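Local coordinates for protein malyl-CoA lyase/beta-methylmalyl-CoA lyase (Methylobacterium extorquens, PDB 5UGR) that is a lyase of the HpcH/HpaI aldolase/citrate lyase family, built on a TIM barrel that carries a magnesium ion, at residues L18-P21 with F27-K30; L41-A46 with K57-A62; I75-L80 with R87-I92. All blocks are in the same frame, centred on the assembly; numbering follows the deposited sequence. Where two conformers were deposited one is given.

How the contacts relate
All three contacts join a barrel strand to the helix that follows it, in three successive beta-alpha units of one parallel barrel; strands 16-21, 38-42 and 72-76 are neighbours in the sheet. The touching residues of contacts 2 and 3 are all buried, whereas contact 1 is only partly so, with Phe-27 exposed. The centres of contacts 1 and 3 lie about 17 Å apart, with contact 2 touching both. Contact 1 is purely apolar. Between its two segments contact 2 is apolar, but it continues into a polar loop that binds magnesium. Contact 3 adds hydrogen bonds between loop and helix. A salt bridge, Asp-42 to Arg-76, ties contact 2 to contact 3.

Contact 1: residues L18-P21 with F27-K30; sequences LAVP and FMEK
Val-20 meets Met-28 through a single methyl group: CG1 of Val-20 comes to 3.6 Å from CG of Met-28, and no hydrogen bond joins the two segments. The valine's first torsion explains the choice of branch. With chi1 at -173°, CG1 stands opposite the backbone N and projects to the helix, where it rests against the start of the Met-28 side chain and the peptide link between Phe-27 and Met-28. The same methyl, CG1 of Val-20, lies 3.9 Å from the carbonyl carbon C of Phe-27 and 4.2 Å from CB of that residue, so one branch covers the link between two consecutive helical residues. From the Phe-27 side chain it is CB that meets Val-20, with no ring atom among the close contacts. Strand 16-21 and helix 25-32 are the first two elements of a beta-alpha-beta unit of the TIM barrel, completed by strand 38-42, and Val-20 is one of the residues on which the helix lies. Between residues 18-21 and 27-30 the nearest CA atoms, those of Val-20 and Met-28, are 6.3 Å apart, a spacing bridged here by the valine methyl. The Met-28 side chain crosses the valine at a slant. CG of Met-28 also passes 3.9 Å from the carbonyl O of Pro-21, a van der Waals approach near the strand end. Beyond CG the chain stays extended to SD, which packs on Ile-59 and Ala-62 of helix 52-65; the bend at chi3 (-77°) then turns CE onto Asn-58. The side chain also touches Leu-41 of the adjoining strand.

Contact 2: residues L41-A46 with K57-A62; sequences LDLEDA and KNIIQA. With MG (magnesium ion), chain B.
Ile-59 extends from helix 52-65 to Leu-41 and Leu-43, and its side chain can be followed atom by atom. CB, on the helix face turned to the strand, splits into two branches. The short one, CG2 of Ile-59, lies 4.0 Å from CD1 of Leu-41. The long one begins with CG1, which is 3.9 Å from CB of Leu-41, and runs out straight (chi2 171°) to CD1. CD1 of Ile-59 sits 3.8 Å from Leu-41 CB and 3.7 Å from both CG and CD2 of Leu-43, with the carbonyl O of Asp-42 also beside it. The Leu-41 and Ile-59 side chains lie alongside each other, running in opposing directions.

Behind this apolar layer the strand end turns polar. Asp-42, directed away from the helix, accepts the backbone N of Glu-44 on OD1 at 2.9 Å, an Asx turn, and the N of Ala-46 on OD2; Arg-76 forms a salt bridge with OD1. The loop so folded presents Asp-45, whose OD2 binds magnesium at 2.1 Å beside Glu-140 and Asp-167. Glu-44 stays in the second shell, receiving hydrogen bonds from two metal-bound waters, and OD1 of Asp-45 pairs with Arg-301 of a second subunit. The chemistry implies a division of labour: between residues 41-46 and 57-62 only apolar contacts form, around Ile-59, while hydrogen bonds and charge shape the metal-binding loop, Lys-52 adding one to Leu-43 O.

Contact 3: residues I75-L80 with R87-I92; sequences IRINGL and RDVVDI
The backbones of Ile-77 and Asp-88 come within 6.1 Å of each other at their CA atoms, where the chain leaving strand 72-76 passes the first turns of helix 85-95. Asp-88 carries the polar part of the contact on one oxygen. OD2 of Asp-88 accepts the backbone N of Asn-78 at 3.0 Å, nearly in line with the C-O bond, and ND2 of the same residue at 2.8 Å, through the syn lone pair. Both bonds are fairly straight, the backbone one with an N-H...O angle of 162°. The Asn-78 side chain folds back beside its own backbone N (chi1 -82°), which lets both donors converge on that oxygen. Amide and carboxylate planes are 38° apart, yet OD2 remains close to the amide plane. ND2 of Asn-78 also bonds Leu-43 O, and its OD1 pairs with Lys-52 NZ, linking the contact to the 41-46 loop and helix 52-65. OD1 of Asp-88 forms a salt bridge with Arg-56, so both carboxylate oxygens are engaged, consistent with an ionised group.

Toward strand 72-76 the packing is apolar. CD1 of Ile-77 touches CG2 of Val-89 at 3.9 Å, and CG2 of Ile-77 also lies against that methyl. The CD1 methyls of Ile-75 and Ile-92 meet end on at 4.0 Å, with CG2 of Ile-92 equally near.

Within the TIM barrel the contact joins the first two elements of the unit made by strand 72-76, helix 85-95 and strand 101-104. Ile-75 also packs on Ile-59 and Ile-102, while Val-89 leans on Leu-119 and Ile-123 of helix 110-127.

Contact 1: residues L18-P21 with F27-K30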
ATOM      1  N   LEU A  18      -2.203  -1.809 -37.086  1.00 15.74           N
ATOM      2  CA  LEU A  18      -3.216  -2.499 -37.895  1.00 17.93           C
ATOM      3  C   LEU A  18      -3.578  -3.825 -37.255  1.00 16.07           C
ATOM      4  O   LEU A  18      -2.698  -4.642 -36.970  1.00 17.04           O
ATOM      5  CB  LEU A  18      -2.660  -2.744 -39.296  1.00 16.94           C
ATOM      6  CG  LEU A  18      -3.525  -3.529 -40.261  1.00 18.67           C
ATOM      7  CD1 LEU A  18      -4.719  -2.691 -40.667  1.00 20.19           C
ATOM      8  CD2 LEU A  18      -2.738  -3.927 -41.489  1.00 20.66           C
ATOM      9  N   ALA A  19      -4.883  -4.036 -37.075  1.00 15.74           N
ATOM     10  CA  ALA A  19      -5.456  -5.256 -36.573  1.00 16.86           C
ATOM     11  C   ALA A  19      -5.785  -6.197 -37.712  1.00 17.66           C
ATOM     12  O   ALA A  19      -6.511  -5.813 -38.624  1.00 21.46           O
ATOM     13  CB  ALA A  19      -6.727  -4.941 -35.835  1.00 19.45           C
ATOM     14  N   VAL A  20      -5.298  -7.430 -37.634  1.00 15.54           N
ATOM     15  CA  VAL A  20      -5.544  -8.408 -38.714  1.00 16.75           C
ATOM     16  C   VAL A  20      -6.005  -9.740 -38.101  1.00 18.55           C
ATOM     17  O   VAL A  20      -5.248 -10.352 -37.370  1.00 18.89           O
ATOM     18  CB  VAL A  20      -4.303  -8.642 -39.571  1.00 20.64           C
ATOM     19  CG1 VAL A  20      -4.675  -9.525 -40.783  1.00 24.33           C
ATOM     20  CG2 VAL A  20      -3.634  -7.361 -40.020  1.00 22.49           C
ATOM     21  N   PRO A  21      -7.210 -10.218 -38.440  1.00 19.18           N
ATOM     22  CA  PRO A  21      -7.643 -11.475 -37.877  1.00 18.78           C
ATOM     23  C   PRO A  21      -6.836 -12.683 -38.332  1.00 19.63           C
ATOM     24  O   PRO A  21      -6.626 -12.874 -39.534  1.00 21.73           O
ATOM     25  CB  PRO A  21      -9.102 -11.603 -38.272  1.00 21.69           C
ATOM     26  CG  PRO A  21      -9.521 -10.273 -38.753  1.00 32.95           C
ATOM     27  CD  PRO A  21      -8.267  -9.575 -39.240  1.00 23.93           C
ATOM     28  N   PHE A  27      -6.005 -11.978 -45.791  1.00 28.02           N
ATOM     29  CA  PHE A  27      -5.872 -10.648 -45.209  1.00 26.99           C
ATOM     30  C   PHE A  27      -4.508 -10.518 -44.575  1.00 23.90           C
ATOM     31  O   PHE A  27      -3.836  -9.466 -44.706  1.00 24.85           O
ATOM     32  CB  PHE A  27      -6.986 -10.423 -44.215  1.00 30.11           C
ATOM     33  CG  PHE A  27      -8.356 -10.185 -44.835  1.00 42.02           C
ATOM     34  CD1 PHE A  27      -8.595 -10.314 -46.210  1.00 44.07           C
ATOM     35  CD2 PHE A  27      -9.462  -9.876 -43.989  1.00 46.38           C
ATOM     36  CE1 PHE A  27      -9.871 -10.116 -46.730  1.00 51.43           C
ATOM     37  CE2 PHE A  27     -10.727  -9.676 -44.523  1.00 53.16           C
ATOM     38  CZ  PHE A  27     -10.926  -9.790 -45.893  1.00 56.21           C
ATOM     39  N   MET A  28      -4.027 -11.577 -43.920  1.00 23.44           N
ATOM     40  CA  MET A  28      -2.658 -11.486 -43.377  1.00 22.28           C
ATOM     41  C   MET A  28      -1.606 -11.258 -44.433  1.00 24.27           C
ATOM     42  O   MET A  28      -0.702 -10.411 -44.282  1.00 25.02           O
ATOM     43  CB  MET A  28      -2.235 -12.658 -42.487  1.00 23.87           C
ATOM     44  CG  MET A  28      -3.052 -12.723 -41.209  1.00 24.35           C
ATOM     45  SD  MET A  28      -2.425 -13.887 -39.979  1.00 23.02           S
ATOM     46  CE  MET A  28      -2.984 -15.433 -40.689  1.00 24.88           C
ATOM     47  N   GLU A  29      -1.729 -11.991 -45.530  1.00 26.16           N
ATOM     48  CA  GLU A  29      -0.781 -11.779 -46.643  1.00 27.69           C
ATOM     49  C   GLU A  29      -0.810 -10.351 -47.192  1.00 26.54           C
ATOM     50  O   GLU A  29       0.240  -9.741 -47.406  1.00 29.91           O
ATOM     51  CB  GLU A  29      -0.998 -12.820 -47.765  1.00 32.72           C
ATOM     52  CG  GLU A  29       0.024 -12.669 -48.912  1.00 41.03           C
ATOM     53  CD  GLU A  29       0.095 -13.885 -49.802  1.00 58.24           C
ATOM     54  OE1 GLU A  29       1.175 -14.086 -50.442  1.00 65.27           O
ATOM     55  OE2 GLU A  29      -0.931 -14.635 -49.880  1.00 79.23           O
ATOM     56  N   LYS A  30      -2.013  -9.832 -47.435  1.00 28.74           N
ATOM     57  CA  LYS A  30      -2.166  -8.482 -47.942  1.00 29.01           C
ATOM     58  C   LYS A  30      -1.570  -7.506 -46.933  1.00 28.61           C
ATOM     59  O   LYS A  30      -0.923  -6.542 -47.319  1.00 30.37           O
ATOM     60  CB  LYS A  30      -3.642  -8.200 -48.170  1.00 34.83           C
ATOM     61  CG  LYS A  30      -3.985  -6.821 -48.727  1.00 45.43           C
ATOM     62  CD  LYS A  30      -5.451  -6.799 -49.196  1.00 57.06           C
ATOM     63  CE  LYS A  30      -5.979  -5.388 -49.486  1.00 56.14           C
ATOM     64  NZ  LYS A  30      -6.067  -4.499 -48.283  1.00 50.51           N
TER

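Contact 2: residues L41-A46 with K57-A62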
ATOM      1  N   LEU A  41      -1.546  -9.590 -35.155  1.00 15.46           N
ATOM      2  CA  LEU A  41      -2.276 -10.727 -35.646  1.00 15.83           C
ATOM      3  C   LEU A  41      -3.168 -11.247 -34.539  1.00 15.18           C
ATOM      4  O   LEU A  41      -2.659 -11.629 -33.450  1.00 15.53           O
ATOM      5  CB  LEU A  41      -1.304 -11.785 -36.169  1.00 17.07           C
ATOM      6  CG  LEU A  41      -0.255 -11.286 -37.187  1.00 16.61           C
ATOM      7  CD1 LEU A  41       0.628 -12.455 -37.651  1.00 19.02           C
ATOM      8  CD2 LEU A  41      -0.938 -10.577 -38.394  1.00 19.34           C
ATOM      9  N   ASP A  42      -4.477 -11.225 -34.775  1.00 14.98           N
ATOM     10  CA  ASP A  42      -5.433 -11.372 -33.692  1.00 16.21           C
ATOM     11  C   ASP A  42      -5.893 -12.828 -33.502  1.00 15.68           C
ATOM     12  O   ASP A  42      -6.277 -13.530 -34.469  1.00 17.02           O
ATOM     13  CB  ASP A  42      -6.635 -10.500 -34.034  1.00 16.36           C
ATOM     14  CG  ASP A  42      -7.581 -10.272 -32.854  1.00 15.16           C
ATOM     15  OD1 ASP A  42      -7.176 -10.524 -31.684  1.00 15.35           O
ATOM     16  OD2 ASP A  42      -8.738  -9.825 -33.142  1.00 16.04           O
ATOM     17  N   LEU A  43      -5.881 -13.269 -32.249  1.00 14.49           N
ATOM     18  CA  LEU A  43      -6.470 -14.551 -31.842  1.00 14.98           C
ATOM     19  C   LEU A  43      -7.698 -14.381 -31.003  1.00 14.82           C
ATOM     20  O   LEU A  43      -8.349 -15.358 -30.658  1.00 15.63           O
ATOM     21  CB  LEU A  43      -5.426 -15.347 -31.018  1.00 15.92           C
ATOM     22  CG  LEU A  43      -4.100 -15.609 -31.769  1.00 16.89           C
ATOM     23  CD1 LEU A  43      -2.859 -15.364 -30.934  1.00 22.60           C
ATOM     24  CD2 LEU A  43      -4.084 -16.978 -32.281  1.00 23.38           C
ATOM     25  N   GLU A  44      -7.939 -13.135 -30.602  1.00 13.73           N
ATOM     26  CA  GLU A  44      -8.924 -12.782 -29.568  1.00 14.07           C
ATOM     27  C   GLU A  44     -10.230 -12.280 -30.198  1.00 15.30           C
ATOM     28  O   GLU A  44     -10.905 -13.044 -30.913  1.00 16.62           O
ATOM     29  CB  GLU A  44      -8.252 -11.851 -28.501  1.00 14.70           C
ATOM     30  CG  GLU A  44      -9.066 -11.671 -27.197  1.00 15.10           C
ATOM     31  CD  GLU A  44      -9.546 -10.274 -26.873  1.00 15.17           C
ATOM     32  OE1 GLU A  44      -9.418  -9.389 -27.765  1.00 16.00           O
ATOM     33  OE2 GLU A  44     -10.095 -10.101 -25.728  1.00 15.73           O
ATOM     34  N   ASP A  45     -10.589 -11.011 -29.982  1.00 14.61           N
ATOM     35  CA  ASP A  45     -11.956 -10.538 -30.259  1.00 15.74           C
ATOM     36  C   ASP A  45     -12.476 -10.897 -31.701  1.00 16.47           C
ATOM     37  O   ASP A  45     -13.644 -11.270 -31.880  1.00 18.48           O
ATOM     38  CB  ASP A  45     -12.057  -9.016 -30.126  1.00 18.87           C
ATOM     39  CG  ASP A  45     -12.246  -8.496 -28.717  1.00 19.51           C
ATOM     40  OD1 ASP A  45     -12.833  -9.225 -27.869  1.00 22.98           O
ATOM     41  OD2 ASP A  45     -11.788  -7.299 -28.464  1.00 17.82           O
ATOM     42  N   ALA A  46     -11.644 -10.717 -32.735  1.00 15.48           N
ATOM     43  CA  ALA A  46     -12.125 -10.928 -34.103  1.00 17.64           C
ATOM     44  C   ALA A  46     -12.228 -12.352 -34.529  1.00 17.81           C
ATOM     45  O   ALA A  46     -12.656 -12.607 -35.648  1.00 24.33           O
ATOM     46  CB  ALA A  46     -11.245 -10.140 -35.096  1.00 18.95           C
ATOM     47  N   LYS A  57      -2.686 -21.706 -35.749  1.00 20.57           N
ATOM     48  CA  LYS A  57      -1.843 -22.304 -36.784  1.00 21.92           C
ATOM     49  C   LYS A  57      -1.547 -21.376 -37.971  1.00 20.84           C
ATOM     50  O   LYS A  57      -0.413 -21.287 -38.436  1.00 20.95           O
ATOM     51  CB  LYS A  57      -2.520 -23.600 -37.265  1.00 21.91           C
ATOM     52  CG  LYS A  57      -2.591 -24.696 -36.220  1.00 24.24           C
ATOM     53  CD  LYS A  57      -3.334 -25.895 -36.829  1.00 30.79           C
ATOM     54  CE  LYS A  57      -3.580 -26.943 -35.766  1.00 32.60           C
ATOM     55  NZ  LYS A  57      -4.509 -28.003 -36.239  1.00 38.40           N
ATOM     56  N   ASN A  58      -2.565 -20.653 -38.397  1.00 20.98           N
ATOM     57  CA  ASN A  58      -2.437 -19.679 -39.482  1.00 21.42           C
ATOM     58  C   ASN A  58      -1.401 -18.636 -39.141  1.00 20.04           C
ATOM     59  O   ASN A  58      -0.546 -18.269 -39.989  1.00 20.83           O
ATOM     60  CB  ASN A  58      -3.745 -18.983 -39.808  1.00 23.27           C
ATOM     61  CG  ASN A  58      -4.836 -19.917 -40.345  1.00 20.92           C
ATOM     62  OD1 ASN A  58      -4.573 -21.035 -40.839  1.00 25.01           O
ATOM     63  ND2 ASN A  58      -6.059 -19.436 -40.292  1.00 23.06           N
ATOM     64  N   ILE A  59      -1.460 -18.148 -37.887  1.00 19.38           N
ATOM     65  CA  ILE A  59      -0.498 -17.133 -37.493  1.00 19.41           C
ATOM     66  C   ILE A  59       0.963 -17.602 -37.417  1.00 20.20           C
ATOM     67  O   ILE A  59       1.891 -16.907 -37.794  1.00 20.64           O
ATOM     68  CB  ILE A  59      -0.980 -16.502 -36.122  1.00 18.74           C
ATOM     69  CG1 ILE A  59      -2.184 -15.596 -36.418  1.00 18.35           C
ATOM     70  CG2 ILE A  59       0.151 -15.714 -35.453  1.00 18.34           C
ATOM     71  CD1 ILE A  59      -2.915 -15.056 -35.191  1.00 19.25           C
ATOM     72  N   ILE A  60       1.153 -18.834 -36.973  1.00 20.92           N
ATOM     73  CA  ILE A  60       2.476 -19.398 -36.965  1.00 21.27           C
ATOM     74  C   ILE A  60       3.036 -19.421 -38.405  1.00 23.99           C
ATOM     75  O   ILE A  60       4.174 -19.013 -38.664  1.00 20.73           O
ATOM     76  CB  ILE A  60       2.461 -20.806 -36.342  1.00 19.77           C
ATOM     77  CG1 ILE A  60       2.275 -20.694 -34.807  1.00 19.98           C
ATOM     78  CG2 ILE A  60       3.766 -21.521 -36.655  1.00 22.39           C
ATOM     79  CD1 ILE A  60       2.024 -22.003 -34.092  1.00 24.46           C
ATOM     80  N   GLN A  61       2.206 -19.881 -39.328  1.00 23.62           N
ATOM     81  CA  GLN A  61       2.623 -19.961 -40.745  1.00 25.04           C
ATOM     82  C   GLN A  61       2.912 -18.543 -41.270  1.00 23.69           C
ATOM     83  O   GLN A  61       3.971 -18.294 -41.907  1.00 24.93           O
ATOM     84  CB  GLN A  61       1.550 -20.709 -41.594  1.00 26.86           C
ATOM     85  CG  GLN A  61       1.722 -20.475 -43.095  1.00 36.82           C
ATOM     86  CD  GLN A  61       0.884 -21.369 -43.969  1.00 65.28           C
ATOM     87  OE1 GLN A  61       1.418 -22.014 -44.833  1.00 63.23           O
ATOM     88  NE2 GLN A  61      -0.441 -21.390 -43.768  1.00 93.75           N
ATOM     89  N   ALA A  62       2.010 -17.580 -40.930  1.00 21.12           N
ATOM     90  CA  ALA A  62       2.179 -16.231 -41.453  1.00 21.43           C
ATOM     91  C   ALA A  62       3.459 -15.569 -40.885  1.00 21.39           C
ATOM     92  O   ALA A  62       4.231 -14.944 -41.647  1.00 22.59           O
ATOM     93  CB  ALA A  62       0.960 -15.376 -41.123  1.00 23.85           C
TER
HETATM   94 MG    MG B 401     -11.399  -6.207 -26.710  1.00 16.70          MG
HETATM   95  O   HOH W   1     -11.867  -7.954 -25.598  1.00 18.01           O
HETATM   96  O   HOH W   2      -9.477  -6.912 -26.901  1.00 14.09           O
HETATM   97  O   HOH W   3     -10.929  -4.616 -27.952  1.00 20.40           O

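Contact 3: residues I75-L80 with R87-I92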
ATOM      1  N   ILE A  75       1.125 -10.269 -31.631  1.00 14.24           N
ATOM      2  CA  ILE A  75      -0.111 -11.045 -31.586  1.00 13.13           C
ATOM      3  C   ILE A  75      -0.975 -10.524 -30.436  1.00 13.42           C
ATOM      4  O   ILE A  75      -0.440 -10.147 -29.373  1.00 14.03           O
ATOM      5  CB  ILE A  75       0.136 -12.541 -31.380  1.00 13.75           C
ATOM      6  CG1 ILE A  75       1.033 -12.856 -30.138  1.00 14.45           C
ATOM      7  CG2 ILE A  75       0.716 -13.170 -32.634  1.00 16.34           C
ATOM      8  CD1 ILE A  75       1.313 -14.298 -29.794  1.00 15.40           C
ATOM      9  N   ARG A  76      -2.291 -10.487 -30.681  1.00 13.38           N
ATOM     10  CA  ARG A  76      -3.250 -10.235 -29.595  1.00 13.24           C
ATOM     11  C   ARG A  76      -3.719 -11.623 -29.132  1.00 13.32           C
ATOM     12  O   ARG A  76      -4.426 -12.344 -29.844  1.00 14.49           O
ATOM     13  CB  ARG A  76      -4.397  -9.351 -29.939  1.00 13.30           C
ATOM     14  CG  ARG A  76      -5.334  -9.160 -28.722  1.00 14.33           C
ATOM     15  CD  ARG A  76      -6.370  -8.074 -28.881  1.00 14.58           C
ATOM     16  NE  ARG A  76      -7.310  -8.291 -29.997  1.00 13.42           N
ATOM     17  CZ  ARG A  76      -8.263  -7.431 -30.347  1.00 12.93           C
ATOM     18  NH1 ARG A  76      -8.427  -6.313 -29.639  1.00 14.88           N
ATOM     19  NH2 ARG A  76      -9.007  -7.591 -31.447  1.00 16.82           N
ATOM     20  N   ILE A  77      -3.179 -12.033 -27.976  1.00 13.68           N
ATOM     21  CA  ILE A  77      -3.547 -13.289 -27.357  1.00 13.32           C
ATOM     22  C   ILE A  77      -4.939 -13.260 -26.776  1.00 14.29           C
ATOM     23  O   ILE A  77      -5.523 -12.207 -26.608  1.00 13.90           O
ATOM     24  CB  ILE A  77      -2.525 -13.768 -26.301  1.00 13.62           C
ATOM     25  CG1 ILE A  77      -2.411 -12.757 -25.131  1.00 13.17           C
ATOM     26  CG2 ILE A  77      -1.161 -13.931 -26.944  1.00 14.12           C
ATOM     27  CD1 ILE A  77      -1.490 -13.209 -24.044  1.00 13.86           C
ATOM     28  N   ASN A  78      -5.468 -14.454 -26.505  1.00 13.64           N
ATOM     29  CA  ASN A  78      -6.756 -14.542 -25.844  1.00 14.08           C
ATOM     30  C   ASN A  78      -6.693 -14.047 -24.400  1.00 13.07           C
ATOM     31  O   ASN A  78      -5.601 -13.911 -23.795  1.00 13.85           O
ATOM     32  CB  ASN A  78      -7.308 -15.963 -25.979  1.00 13.62           C
ATOM     33  CG  ASN A  78      -7.972 -16.148 -27.317  1.00 15.45           C
ATOM     34  OD1 ASN A  78      -9.123 -15.679 -27.543  1.00 15.93           O
ATOM     35  ND2 ASN A  78      -7.236 -16.745 -28.261  1.00 16.24           N
ATOM     36  N   GLY A  79      -7.864 -13.811 -23.849  1.00 13.16           N
ATOM     37  CA  GLY A  79      -7.958 -13.297 -22.473  1.00 13.52           C
ATOM     38  C   GLY A  79      -7.465 -14.291 -21.425  1.00 13.50           C
ATOM     39  O   GLY A  79      -7.506 -15.516 -21.606  1.00 14.25           O
ATOM     40  N   LEU A  80      -6.915 -13.757 -20.345  1.00 12.69           N
ATOM     41  CA  LEU A  80      -6.385 -14.586 -19.259  1.00 12.30           C
ATOM     42  C   LEU A  80      -7.464 -15.432 -18.599  1.00 12.65           C
ATOM     43  O   LEU A  80      -7.161 -16.393 -17.897  1.00 13.35           O
ATOM     44  CB  LEU A  80      -5.648 -13.740 -18.197  1.00 13.65           C
ATOM     45  CG  LEU A  80      -4.167 -13.401 -18.527  1.00 13.23           C
ATOM     46  CD1 LEU A  80      -4.097 -12.428 -19.705  1.00 15.76           C
ATOM     47  CD2 LEU A  80      -3.492 -12.779 -17.300  1.00 14.42           C
ATOM     48  N   ARG A  87      -1.995 -21.758 -24.833  0.50 14.84           N
ATOM     49  CA  ARG A  87      -1.533 -22.323 -26.086  0.50 16.47           C
ATOM     50  C   ARG A  87      -1.153 -21.283 -27.150  0.50 16.95           C
ATOM     51  O   ARG A  87      -0.212 -21.482 -27.898  0.50 16.92           O
ATOM     52  CB  ARG A  87      -2.544 -23.350 -26.569  0.50 18.04           C
ATOM     53  CG  ARG A  87      -2.099 -24.701 -26.029  0.50 20.48           C
ATOM     54  CD  ARG A  87      -1.470 -25.560 -27.148  0.50 23.63           C
ATOM     55  NE  ARG A  87      -2.670 -26.133 -27.633  0.50 30.62           N
ATOM     56  CZ  ARG A  87      -2.925 -26.523 -28.849  0.50 24.84           C
ATOM     57  NH1 ARG A  87      -4.127 -26.961 -29.021  0.50 26.94           N
ATOM     58  NH2 ARG A  87      -2.009 -26.492 -29.823  0.50 23.38           N
ATOM     59  N   ASP A  88      -1.815 -20.128 -27.132  1.00 15.74           N
ATOM     60  CA  ASP A  88      -1.401 -19.003 -27.962  1.00 15.76           C
ATOM     61  C   ASP A  88       0.066 -18.628 -27.700  1.00 16.34           C
ATOM     62  O   ASP A  88       0.861 -18.490 -28.607  1.00 16.97           O
ATOM     63  CB  ASP A  88      -2.259 -17.771 -27.724  1.00 15.77           C
ATOM     64  CG  ASP A  88      -3.733 -17.944 -28.043  1.00 16.35           C
ATOM     65  OD1 ASP A  88      -4.144 -18.881 -28.816  1.00 16.38           O
ATOM     66  OD2 ASP A  88      -4.543 -17.074 -27.532  1.00 14.99           O
ATOM     67  N   VAL A  89       0.376 -18.451 -26.413  1.00 14.80           N
ATOM     68  CA  VAL A  89       1.707 -18.000 -26.035  1.00 15.11           C
ATOM     69  C   VAL A  89       2.736 -19.099 -26.286  1.00 15.32           C
ATOM     70  O   VAL A  89       3.774 -18.867 -26.911  1.00 16.23           O
ATOM     71  CB  VAL A  89       1.731 -17.506 -24.576  1.00 14.40           C
ATOM     72  CG1 VAL A  89       3.128 -17.068 -24.152  1.00 16.22           C
ATOM     73  CG2 VAL A  89       0.752 -16.320 -24.400  1.00 15.61           C
ATOM     74  N   VAL A  90       2.466 -20.280 -25.762  1.00 14.94           N
ATOM     75  CA  VAL A  90       3.428 -21.403 -25.900  1.00 15.75           C
ATOM     76  C   VAL A  90       3.679 -21.709 -27.386  1.00 16.97           C
ATOM     77  O   VAL A  90       4.821 -21.719 -27.834  1.00 16.63           O
ATOM     78  CB  VAL A  90       2.923 -22.672 -25.161  1.00 16.16           C
ATOM     79  CG1 VAL A  90       3.774 -23.895 -25.554  1.00 19.65           C
ATOM     80  CG2 VAL A  90       3.002 -22.459 -23.654  1.00 15.71           C
ATOM     81  N   ASP A  91       2.614 -21.939 -28.149  1.00 17.05           N
ATOM     82  CA  ASP A  91       2.829 -22.429 -29.530  1.00 17.05           C
ATOM     83  C   ASP A  91       3.514 -21.369 -30.400  1.00 17.54           C
ATOM     84  O   ASP A  91       4.429 -21.664 -31.161  1.00 19.20           O
ATOM     85  CB  ASP A  91       1.541 -22.878 -30.182  1.00 19.31           C
ATOM     86  CG  ASP A  91       0.963 -24.111 -29.579  1.00 20.88           C
ATOM     87  OD1 ASP A  91       1.569 -24.711 -28.675  1.00 23.33           O
ATOM     88  OD2 ASP A  91      -0.070 -24.567 -30.137  1.00 23.43           O
ATOM     89  N   ILE A  92       3.079 -20.121 -30.280  1.00 15.26           N
ATOM     90  CA  ILE A  92       3.616 -19.077 -31.151  1.00 16.90           C
ATOM     91  C   ILE A  92       4.983 -18.640 -30.711  1.00 17.87           C
ATOM     92  O   ILE A  92       5.876 -18.475 -31.580  1.00 16.97           O
ATOM     93  CB  ILE A  92       2.639 -17.902 -31.342  1.00 16.53           C
ATOM     94  CG1 ILE A  92       1.328 -18.401 -31.917  1.00 18.10           C
ATOM     95  CG2 ILE A  92       3.253 -16.789 -32.175  1.00 17.39           C
ATOM     96  CD1 ILE A  92       0.117 -17.472 -31.834  1.00 17.61           C
TER